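ESAT-6/WXG100 secretion system protein (Streptococcus gallolyticus, PDB 7JQE) is the EsaA subunit of the bacterial type VIIb secretion system, whose elongated extracellular region forms a dimer and probably takes part in toxin export. Local coordinates at residues A[109-112]-A[113-117]; A[128-131]-A[132-136]; A[432-435]-A[436-439]; A[464-467]-A[468-472]. All coordinates share one frame; numbering follows the deposited sequence.

Contact 1: residues A[109-112]-A[113-117]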
loop_
_atom_site.group_PDB
_atom_site.type_symbol
_atom_site.label_atom_id
_atom_site.label_comp_id
_atom_site.label_asym_id
_atom_site.label_seq_id
_atom_site.Cartn_x
_atom_site.Cartn_y
_atom_site.Cartn_z
ATOM N N VAL A 109 28.518 -72.720 -20.750
ATOM C CA VAL A 109 29.126 -71.491 -21.250
ATOM C C VAL A 109 28.175 -70.772 -22.196
ATOM O O VAL A 109 28.005 -69.548 -22.121
ATOM C CB VAL A 109 30.473 -71.797 -21.930
ATOM C CG1 VAL A 109 30.917 -70.616 -22.778
ATOM C CG2 VAL A 109 31.527 -72.135 -20.888
ATOM N N GLU A 110 27.537 -71.516 -23.102
ATOM C CA GLU A 110 26.574 -70.900 -24.008
ATOM C C GLU A 110 25.331 -70.424 -23.269
ATOM O O GLU A 110 24.730 -69.416 -23.658
ATOM C CB GLU A 110 26.198 -71.879 -25.117
ATOM C CG GLU A 110 27.348 -72.207 -26.051
ATOM C CD GLU A 110 27.067 -73.417 -26.920
ATOM O OE1 GLU A 110 25.902 -73.868 -26.955
ATOM O OE2 GLU A 110 28.011 -73.925 -27.563
ATOM N N ASN A 111 24.928 -71.128 -22.210
ATOM C CA ASN A 111 23.803 -70.658 -21.408
ATOM C C ASN A 111 24.160 -69.372 -20.670
ATOM O O ASN A 111 23.309 -68.493 -20.491
ATOM C CB ASN A 111 23.366 -71.742 -20.424
ATOM C CG ASN A 111 22.028 -71.434 -19.777
ATOM O OD1 ASN A 111 21.936 -70.602 -18.872
ATOM N ND2 ASN A 111 20.982 -72.104 -20.243
ATOM N N ALA A 112 25.414 -69.249 -20.230
ATOM C CA ALA A 112 25.868 -67.995 -19.642
ATOM C C ALA A 112 25.898 -66.886 -20.685
ATOM O O ALA A 112 25.580 -65.729 -20.385
ATOM C CB ALA A 112 27.247 -68.183 -19.009
ATOM N N ARG A 113 26.275 -67.222 -21.919
ATOM C CA ARG A 113 26.306 -66.223 -22.981
ATOM C C ARG A 113 24.912 -65.680 -23.268
ATOM O O ARG A 113 24.741 -64.477 -23.498
ATOM C CB ARG A 113 26.919 -66.829 -24.241
ATOM C CG ARG A 113 26.982 -65.900 -25.440
ATOM C CD ARG A 113 27.474 -66.669 -26.658
ATOM N NE ARG A 113 28.748 -67.327 -26.389
ATOM C CZ ARG A 113 29.167 -68.429 -27.001
ATOM N NH1 ARG A 113 30.342 -68.958 -26.689
ATOM N NH2 ARG A 113 28.409 -69.012 -27.920
ATOM N N THR A 114 23.900 -66.551 -23.258
ATOM C CA THR A 114 22.539 -66.099 -23.524
ATOM C C THR A 114 21.975 -65.314 -22.344
ATOM O O THR A 114 21.219 -64.353 -22.536
ATOM C CB THR A 114 21.643 -67.292 -23.860
ATOM O OG1 THR A 114 20.275 -66.872 -23.893
ATOM C CG2 THR A 114 21.806 -68.393 -22.830
ATOM N N GLU A 115 22.326 -65.707 -21.117
ATOM C CA GLU A 115 21.925 -64.923 -19.953
ATOM C C GLU A 115 22.460 -63.500 -20.051
ATOM O O GLU A 115 21.720 -62.530 -19.850
ATOM C CB GLU A 115 22.417 -65.593 -18.670
ATOM C CG GLU A 115 21.875 -66.996 -18.430
ATOM C CD GLU A 115 20.392 -67.007 -18.111
ATOM O OE1 GLU A 115 19.719 -65.986 -18.369
ATOM O OE2 GLU A 115 19.903 -68.038 -17.599
ATOM N N LEU A 116 23.749 -63.357 -20.368
ATOM C CA LEU A 116 24.340 -62.026 -20.466
ATOM C C LEU A 116 23.690 -61.211 -21.577
ATOM O O LEU A 116 23.539 -59.990 -21.451
ATOM C CB LEU A 116 25.847 -62.132 -20.690
ATOM C CG LEU A 116 26.647 -62.726 -19.529
ATOM C CD1 LEU A 116 28.143 -62.674 -19.816
ATOM C CD2 LEU A 116 26.315 -62.008 -18.228
ATOM N N SER A 117 23.304 -61.862 -22.677
ATOM C CA SER A 117 22.628 -61.137 -23.749
ATOM C C SER A 117 21.288 -60.578 -23.288
ATOM O O SER A 117 20.873 -59.506 -23.745
ATOM C CB SER A 117 22.438 -62.041 -24.964
ATOM O OG SER A 117 23.691 -62.419 -25.508
#
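V109 and R113 stand one turn apart on the long alpha-helix 102-135, which packs with helix 462-491 and with the second subunit as a helical bundle. Three backbone bonds of the i to i+4 kind are well defined. R113 N gives to V109 O at 2.9 Å, T114 N to E110 O at 3.0 Å, and L116 N to A112 O at 3.0 Å. They keep this part of the helix regular.

E110 and R113 touch without pairing their charges. They lie side by side and point the same way. E110 CG is 3.9 Å from R113 NH2, so the aliphatic part of the glutamate does the touching. The charged ends stay apart, with E110 OE2 4.9 Å from R113 NH2. E110 OE2 instead makes a salt bridge with R106, one turn back. The arginine chain bends at chi3 (-55°), and its NH1 makes a weak hydrogen bond to L493 O of the same chain.

The apolar face is shared with other helices. L116 packs on L486 and I490 of helix 462-491. V109 and L116 meet their own counterparts in the second subunit, and A112 touches L493 of that subunit.

On the exposed side, N111 and E115 run alongside each other, with E115 CG 3.6 Å from N111 OD1. Their amide and carboxylate planes are 67° apart.

S117 closes the segment with a side-chain bond to the backbone. R113 O accepts two donors, S117 N and S117 OG. They come from opposite faces of the carbonyl plane, and S117 OG is 3.1 Å from R113 O.

Contact 2: residues A[128-131]-A[132-136]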
loop_
_atom_site.group_PDB
_atom_site.type_symbol
_atom_site.label_atom_id
_atom_site.label_comp_id
_atom_site.label_asym_id
_atom_site.label_seq_id
_atom_site.Cartn_x
_atom_site.Cartn_y
_atom_site.Cartn_z
ATOM N N SER A 128 18.045 -45.964 -20.820
ATOM C CA SER A 128 17.039 -45.119 -21.452
ATOM C C SER A 128 16.280 -44.295 -20.417
ATOM O O SER A 128 16.097 -43.084 -20.585
ATOM C CB SER A 128 16.080 -45.976 -22.275
ATOM O OG SER A 128 16.534 -46.087 -23.609
ATOM N N LYS A 129 15.830 -44.936 -19.334
ATOM C CA LYS A 129 15.118 -44.205 -18.290
ATOM C C LYS A 129 15.996 -43.124 -17.672
ATOM O O LYS A 129 15.506 -42.046 -17.313
ATOM C CB LYS A 129 14.613 -45.171 -17.218
ATOM C CG LYS A 129 13.591 -46.168 -17.734
ATOM C CD LYS A 129 13.038 -47.047 -16.623
ATOM C CE LYS A 129 12.182 -48.169 -17.196
ATOM N NZ LYS A 129 11.535 -49.001 -16.146
ATOM N N VAL A 130 17.297 -43.392 -17.535
ATOM C CA VAL A 130 18.200 -42.365 -17.022
ATOM C C VAL A 130 18.257 -41.183 -17.980
ATOM O O VAL A 130 18.301 -40.021 -17.555
ATOM C CB VAL A 130 19.599 -42.955 -16.760
ATOM C CG1 VAL A 130 20.636 -41.849 -16.656
ATOM C CG2 VAL A 130 19.592 -43.796 -15.489
ATOM N N SER A 131 18.231 -41.455 -19.289
ATOM C CA SER A 131 18.314 -40.375 -20.269
ATOM C C SER A 131 17.057 -39.512 -20.255
ATOM O O SER A 131 17.133 -38.289 -20.431
ATOM C CB SER A 131 18.554 -40.952 -21.662
ATOM O OG SER A 131 18.775 -39.925 -22.616
ATOM N N ASN A 132 15.889 -40.130 -20.055
ATOM C CA ASN A 132 14.647 -39.363 -20.010
ATOM C C ASN A 132 14.587 -38.475 -18.773
ATOM O O ASN A 132 14.102 -37.344 -18.842
ATOM C CB ASN A 132 13.445 -40.307 -20.052
ATOM C CG ASN A 132 13.126 -40.783 -21.456
ATOM O OD1 ASN A 132 13.070 -39.987 -22.395
ATOM N ND2 ASN A 132 12.916 -42.087 -21.607
ATOM N N GLN A 133 15.079 -38.968 -17.634
ATOM C CA GLN A 133 15.029 -38.187 -16.402
ATOM C C GLN A 133 15.840 -36.902 -16.525
ATOM O O GLN A 133 15.363 -35.817 -16.169
ATOM C CB GLN A 133 15.541 -39.028 -15.228
ATOM C CG GLN A 133 14.556 -40.053 -14.688
ATOM C CD GLN A 133 13.534 -39.438 -13.749
ATOM O OE1 GLN A 133 13.853 -39.077 -12.614
ATOM N NE2 GLN A 133 12.298 -39.310 -14.220
ATOM N N TYR A 134 17.072 -37.005 -17.027
ATOM C CA TYR A 134 18.028 -35.905 -16.975
ATOM C C TYR A 134 18.115 -35.102 -18.262
ATOM O O TYR A 134 18.387 -33.897 -18.207
ATOM C CB TYR A 134 19.425 -36.428 -16.632
ATOM C CG TYR A 134 19.551 -37.001 -15.238
ATOM C CD1 TYR A 134 19.229 -38.328 -14.977
ATOM C CD2 TYR A 134 19.999 -36.219 -14.182
ATOM C CE1 TYR A 134 19.346 -38.857 -13.701
ATOM C CE2 TYR A 134 20.118 -36.737 -12.904
ATOM C CZ TYR A 134 19.794 -38.058 -12.668
ATOM O OH TYR A 134 19.915 -38.575 -11.397
ATOM N N PHE A 135 17.892 -35.724 -19.415
ATOM C CA PHE A 135 18.061 -35.050 -20.693
ATOM C C PHE A 135 16.748 -34.737 -21.391
ATOM O O PHE A 135 16.755 -33.991 -22.376
ATOM C CB PHE A 135 18.939 -35.900 -21.627
ATOM C CG PHE A 135 20.297 -36.219 -21.061
ATOM C CD1 PHE A 135 20.949 -35.316 -20.236
ATOM C CD2 PHE A 135 20.918 -37.428 -21.347
ATOM C CE1 PHE A 135 22.199 -35.610 -19.713
ATOM C CE2 PHE A 135 22.164 -37.727 -20.828
ATOM C CZ PHE A 135 22.805 -36.818 -20.010
ATOM N N ASN A 136 15.632 -35.291 -20.922
ATOM C CA ASN A 136 14.280 -35.032 -21.407
ATOM C C ASN A 136 13.979 -35.794 -22.693
ATOM O O ASN A 136 12.884 -35.635 -23.242
ATOM C CB ASN A 136 14.012 -33.536 -21.634
ATOM C CG ASN A 136 12.539 -33.194 -21.569
ATOM O OD1 ASN A 136 11.765 -33.857 -20.877
ATOM N ND2 ASN A 136 12.142 -32.155 -22.295
#
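Y134 lays one ring edge against the backbone of V130, with Y134 CD1 3.2 Å from V130 O. The carbonyl oxygen lies in the plane of the ring. The V130 side chain adds an apolar touch, its CG1 4.1 Å from Y134 CD1. V130 CG1 is anti to the backbone N (chi1 162°), which carries it forward to the tyrosine. V130 also packs on L479 of helix 462-491.

The Y134 ring meets F468 of the same chain, with planes about 30° apart. Its hydroxyl bonds to Q133 of the second subunit, and the two Y134 residues of the dimer also pack together. K129 forms a salt bridge with E478 of that subunit.

F135 turns a ring edge to S131. S131 OG is 3.5 Å from F135 CD2, near the plane of the ring. The same hydroxyl oxygen bonds to S137 O and L139 N, so it ties the helix to the chain that follows.

The backbone is regular at first. N132 N bonds to S128 O at 3.0 Å, and Q133 N to K129 O at 3.1 Å. The next bond, Y134 N to V130 O, is weak at 3.3 Å. F135 N still reaches S131 O at 2.9 Å, and N136 N makes a weak bond to the same oxygen.

N136 then leaves helical geometry with a positive phi of 79°. A mix of sound and weak backbone bonds, then a residue of positive phi, is typical of the C-terminal end of an alpha-helix, here helix 102-135, packed within a dimeric helical bundle.

Contact 3: residues A[432-435]-A[436-439]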
loop_
_atom_site.group_PDB
_atom_site.type_symbol
_atom_site.label_atom_id
_atom_site.label_comp_id
_atom_site.label_asym_id
_atom_site.label_seq_id
_atom_site.Cartn_x
_atom_site.Cartn_y
_atom_site.Cartn_z
ATOM N N GLN A 432 5.526 0.809 -10.400
ATOM C CA GLN A 432 4.595 1.440 -11.326
ATOM C C GLN A 432 3.819 2.551 -10.626
ATOM O O GLN A 432 3.187 2.318 -9.590
ATOM C CB GLN A 432 3.629 0.401 -11.891
ATOM C CG GLN A 432 2.489 0.981 -12.709
ATOM C CD GLN A 432 2.946 1.527 -14.048
ATOM O OE1 GLN A 432 3.481 2.635 -14.133
ATOM N NE2 GLN A 432 2.730 0.751 -15.105
ATOM N N THR A 433 3.865 3.763 -11.192
ATOM C CA THR A 433 3.100 4.885 -10.657
ATOM C C THR A 433 1.919 5.302 -11.523
ATOM O O THR A 433 1.056 6.034 -11.035
ATOM C CB THR A 433 3.999 6.114 -10.446
ATOM O OG1 THR A 433 4.655 6.449 -11.676
ATOM C CG2 THR A 433 5.040 5.842 -9.367
ATOM N N ASP A 434 1.856 4.863 -12.780
ATOM C CA ASP A 434 0.727 5.175 -13.658
ATOM C C ASP A 434 -0.378 4.156 -13.398
ATOM O O ASP A 434 -0.433 3.088 -14.010
ATOM C CB ASP A 434 1.162 5.175 -15.118
ATOM C CG ASP A 434 0.051 5.595 -16.055
ATOM O OD1 ASP A 434 -1.062 5.892 -15.569
ATOM O OD2 ASP A 434 0.292 5.627 -17.278
ATOM N N LEU A 435 -1.286 4.507 -12.482
ATOM C CA LEU A 435 -2.281 3.556 -12.002
ATOM C C LEU A 435 -3.197 3.058 -13.112
ATOM O O LEU A 435 -3.745 1.955 -13.000
ATOM C CB LEU A 435 -3.105 4.193 -10.877
ATOM C CG LEU A 435 -2.287 4.682 -9.676
ATOM C CD1 LEU A 435 -3.207 5.107 -8.535
ATOM C CD2 LEU A 435 -1.322 3.598 -9.222
ATOM N N SER A 436 -3.368 3.828 -14.188
ATOM C CA SER A 436 -4.242 3.375 -15.266
ATOM C C SER A 436 -3.718 2.115 -15.945
ATOM O O SER A 436 -4.504 1.385 -16.560
ATOM C CB SER A 436 -4.433 4.487 -16.300
ATOM O OG SER A 436 -3.193 5.040 -16.700
ATOM N N GLN A 437 -2.418 1.838 -15.842
ATOM C CA GLN A 437 -1.808 0.700 -16.518
ATOM C C GLN A 437 -1.902 -0.594 -15.726
ATOM O O GLN A 437 -1.536 -1.649 -16.252
ATOM C CB GLN A 437 -0.332 0.992 -16.817
ATOM C CG GLN A 437 -0.115 2.202 -17.701
ATOM C CD GLN A 437 -0.862 2.088 -19.013
ATOM O OE1 GLN A 437 -0.512 1.277 -19.871
ATOM N NE2 GLN A 437 -1.908 2.891 -19.170
ATOM N N ILE A 438 -2.377 -0.546 -14.485
ATOM C CA ILE A 438 -2.380 -1.718 -13.618
ATOM C C ILE A 438 -3.591 -2.582 -13.949
ATOM O O ILE A 438 -4.731 -2.109 -13.921
ATOM C CB ILE A 438 -2.376 -1.305 -12.139
ATOM C CG1 ILE A 438 -1.127 -0.465 -11.843
ATOM C CG2 ILE A 438 -2.444 -2.531 -11.239
ATOM C CD1 ILE A 438 -0.941 -0.126 -10.390
ATOM N N ASP A 439 -3.343 -3.852 -14.262
ATOM C CA ASP A 439 -4.392 -4.802 -14.613
ATOM C C ASP A 439 -4.620 -5.748 -13.438
ATOM O O ASP A 439 -3.660 -6.247 -12.845
ATOM C CB ASP A 439 -4.006 -5.584 -15.871
ATOM C CG ASP A 439 -5.159 -6.398 -16.434
ATOM O OD1 ASP A 439 -5.874 -7.059 -15.650
ATOM O OD2 ASP A 439 -5.350 -6.379 -17.670
#
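D434 meets S436 through its carboxylate, and the bond is short: S436 OG gives its proton to D434 OD1 at 2.6 Å. The hydroxyl comes from above the carboxylate plane, 37° out of it. S436 OG sits between its own backbone N and carbonyl carbon (chi1 50°), turned back toward the aspartate. S436 N adds a weak bond to the same OD1. This oxygen therefore accepts two donors, and the carboxylate is held at the start of the turn. D434 OD2 rests near the aliphatic part of Q437, 3.5 Å from Q437 CG.

Two backbone bonds close the turn. Q437 N reaches D434 O at 3.0 Å, and I438 N reaches L435 O at 3.2 Å. Both donors lie above the carbonyl planes, not on a lone pair.

Q432 supplies another acceptor. Its OE1 takes the N-H of D434 at 3.1 Å, which fixes the amide close to its own segment. The other end of that amide, NE2, lies 3.5 Å from Q437 CB. Outside the turn, Q432 O accepts from Q424 of helix 396-427.

The apolar side is small. L435 and I438 lie side by side, with L435 CD2 3.9 Å from I438 CD1. Both pack on Q424, and L435 also reaches L237 of helix 225-244.

The turn lies in the loop after helix 396-427 and before helix 448-451. D434 OD1 taking S436 N weakly, with the S436 hydroxyl added, is characteristic of an Asx turn, here leading into a short 3-10 turn.

Contact 4: residues A[464-467]-A[468-472]. With EDO (1,2-ethanediol), chain S.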
loop_
_atom_site.group_PDB
_atom_site.type_symbol
_atom_site.label_atom_id
_atom_site.label_comp_id
_atom_site.label_asym_id
_atom_site.label_seq_id
_atom_site.Cartn_x
_atom_site.Cartn_y
_atom_site.Cartn_z
ATOM N N ASP A 464 22.083 -24.894 -11.065
ATOM C CA ASP A 464 21.343 -26.129 -10.824
ATOM C C ASP A 464 21.200 -26.938 -12.104
ATOM O O ASP A 464 21.334 -28.169 -12.088
ATOM C CB ASP A 464 19.969 -25.816 -10.230
ATOM C CG ASP A 464 20.032 -25.497 -8.745
ATOM O OD1 ASP A 464 21.119 -25.642 -8.144
ATOM O OD2 ASP A 464 18.991 -25.099 -8.176
ATOM N N VAL A 465 20.922 -26.266 -13.224
ATOM C CA VAL A 465 20.838 -26.965 -14.503
ATOM C C VAL A 465 22.184 -27.581 -14.861
ATOM O O VAL A 465 22.255 -28.702 -15.379
ATOM C CB VAL A 465 20.339 -26.013 -15.607
ATOM C CG1 VAL A 465 20.509 -26.655 -16.979
ATOM C CG2 VAL A 465 18.883 -25.636 -15.364
ATOM N N THR A 466 23.274 -26.858 -14.594
ATOM C CA THR A 466 24.602 -27.392 -14.877
ATOM C C THR A 466 24.877 -28.641 -14.049
ATOM O O THR A 466 25.302 -29.673 -14.581
ATOM C CB THR A 466 25.667 -26.328 -14.608
ATOM O OG1 THR A 466 25.715 -25.406 -15.704
ATOM C CG2 THR A 466 27.032 -26.979 -14.427
ATOM N N ASN A 467 24.638 -28.565 -12.738
ATOM C CA ASN A 467 24.901 -29.708 -11.868
ATOM C C ASN A 467 23.975 -30.875 -12.185
ATOM O O ASN A 467 24.379 -32.040 -12.081
ATOM C CB ASN A 467 24.772 -29.290 -10.404
ATOM C CG ASN A 467 25.934 -28.433 -9.941
ATOM O OD1 ASN A 467 27.010 -28.447 -10.541
ATOM N ND2 ASN A 467 25.726 -27.687 -8.863
ATOM N N PHE A 468 22.729 -30.586 -12.571
ATOM C CA PHE A 468 21.823 -31.649 -12.997
ATOM C C PHE A 468 22.327 -32.305 -14.275
ATOM O O PHE A 468 22.326 -33.536 -14.398
ATOM C CB PHE A 468 20.417 -31.082 -13.197
ATOM C CG PHE A 468 19.333 -32.124 -13.253
ATOM C CD1 PHE A 468 19.009 -32.870 -12.132
ATOM C CD2 PHE A 468 18.608 -32.326 -14.417
ATOM C CE1 PHE A 468 17.997 -33.816 -12.177
ATOM C CE2 PHE A 468 17.598 -33.267 -14.466
ATOM C CZ PHE A 468 17.293 -34.014 -13.343
ATOM N N LYS A 469 22.763 -31.491 -15.237
ATOM C CA LYS A 469 23.366 -32.024 -16.451
ATOM C C LYS A 469 24.575 -32.891 -16.121
ATOM O O LYS A 469 24.772 -33.954 -16.724
ATOM C CB LYS A 469 23.758 -30.869 -17.376
ATOM C CG LYS A 469 24.246 -31.276 -18.755
ATOM C CD LYS A 469 24.841 -30.091 -19.504
ATOM C CE LYS A 469 25.185 -30.461 -20.939
ATOM N NZ LYS A 469 25.793 -29.324 -21.682
ATOM N N GLU A 470 25.387 -32.462 -15.151
ATOM C CA GLU A 470 26.590 -33.213 -14.801
ATOM C C GLU A 470 26.247 -34.552 -14.160
ATOM O O GLU A 470 26.945 -35.547 -14.380
ATOM C CB GLU A 470 27.473 -32.378 -13.873
ATOM C CG GLU A 470 28.670 -31.742 -14.564
ATOM C CD GLU A 470 29.371 -30.709 -13.698
ATOM O OE1 GLU A 470 28.829 -29.597 -13.546
ATOM O OE2 GLU A 470 30.460 -31.007 -13.166
ATOM N N SER A 471 25.182 -34.601 -13.359
ATOM C CA SER A 471 24.779 -35.865 -12.753
ATOM C C SER A 471 24.305 -36.848 -13.814
ATOM O O SER A 471 24.691 -38.024 -13.808
ATOM C CB SER A 471 23.685 -35.626 -11.712
ATOM O OG SER A 471 24.204 -34.954 -10.578
ATOM N N GLY A 472 23.467 -36.380 -14.742
ATOM C CA GLY A 472 22.985 -37.259 -15.795
ATOM C C GLY A 472 24.101 -37.779 -16.684
ATOM O O GLY A 472 24.122 -38.958 -17.046
HETATM C C1 EDO S . 23.984 -32.351 -8.188
HETATM O O1 EDO S . 22.798 -33.010 -8.651
HETATM C C2 EDO S . 23.932 -32.184 -6.672
HETATM O O2 EDO S . 23.852 -33.469 -6.044
#
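N467 and S471 stand one turn apart on alpha-helix 462-491 and are bridged by an ethanediol molecule, probably from the crystallisation liquor. Its O1 is 3.1 Å from S471 OG, a hydrogen bond in which either could be the donor. Its C1 lies 3.9 Å from N467 CB, so it rests across one turn of the helix.

The backbone follows the i to i+4 pattern throughout. F468 N to D464 O, K469 N to V465 O and E470 N to T466 O are each 2.8 Å long. S471 N gives to N467 O at 3.0 Å.

On the outer side, T466 and E470 lie side by side and point the same way. T466 CG2 is anti to the backbone N (chi1 of the hydroxyl -79°), and this methyl meets the carboxylate, 3.3 Å from E470 OE1. N467 crosses the same glutamate, its amide plane 55° from the carboxylate plane. T466 OG1 turns back to a weak bond with G462 O.

The other faces belong to the bundle. F468 has CG anti to its backbone N (chi1 -164°), and its ring packs on V172 and L176 of helix 169-179. F468 also touches Q179 of the second subunit. K469 runs out extended to a weak, long ion pair with D169. D464 turns to the second subunit, where its OD2 accepts from S183 N.

S471 also touches Q133 of the second subunit. Its OG lies 3.3 Å from N467 O, an approach that is weak and not settled, since this proton has another acceptor within reach.

How the contacts relate
From the N terminus, contact 1 and then contact 2 lie on helix 102-135, with centres 29 Å apart. Contact 3 follows much later, in the loop between helices 396-427 and 448-451, and contact 4 lies on helix 462-491. All four are local, between residues a few places apart, and close no long loop; none nests in or crosses another. Contacts 2 and 4 touch although far apart in sequence. Y134 CG is 3.5 Å from G472 CA, which joins helices 102-135 and 462-491. Contacts 1, 2 and 4 also face the second subunit, along the helical part of the dimer. Contact 3 stands apart, near the centre of the chain, about 45 Å between centres from contact 2.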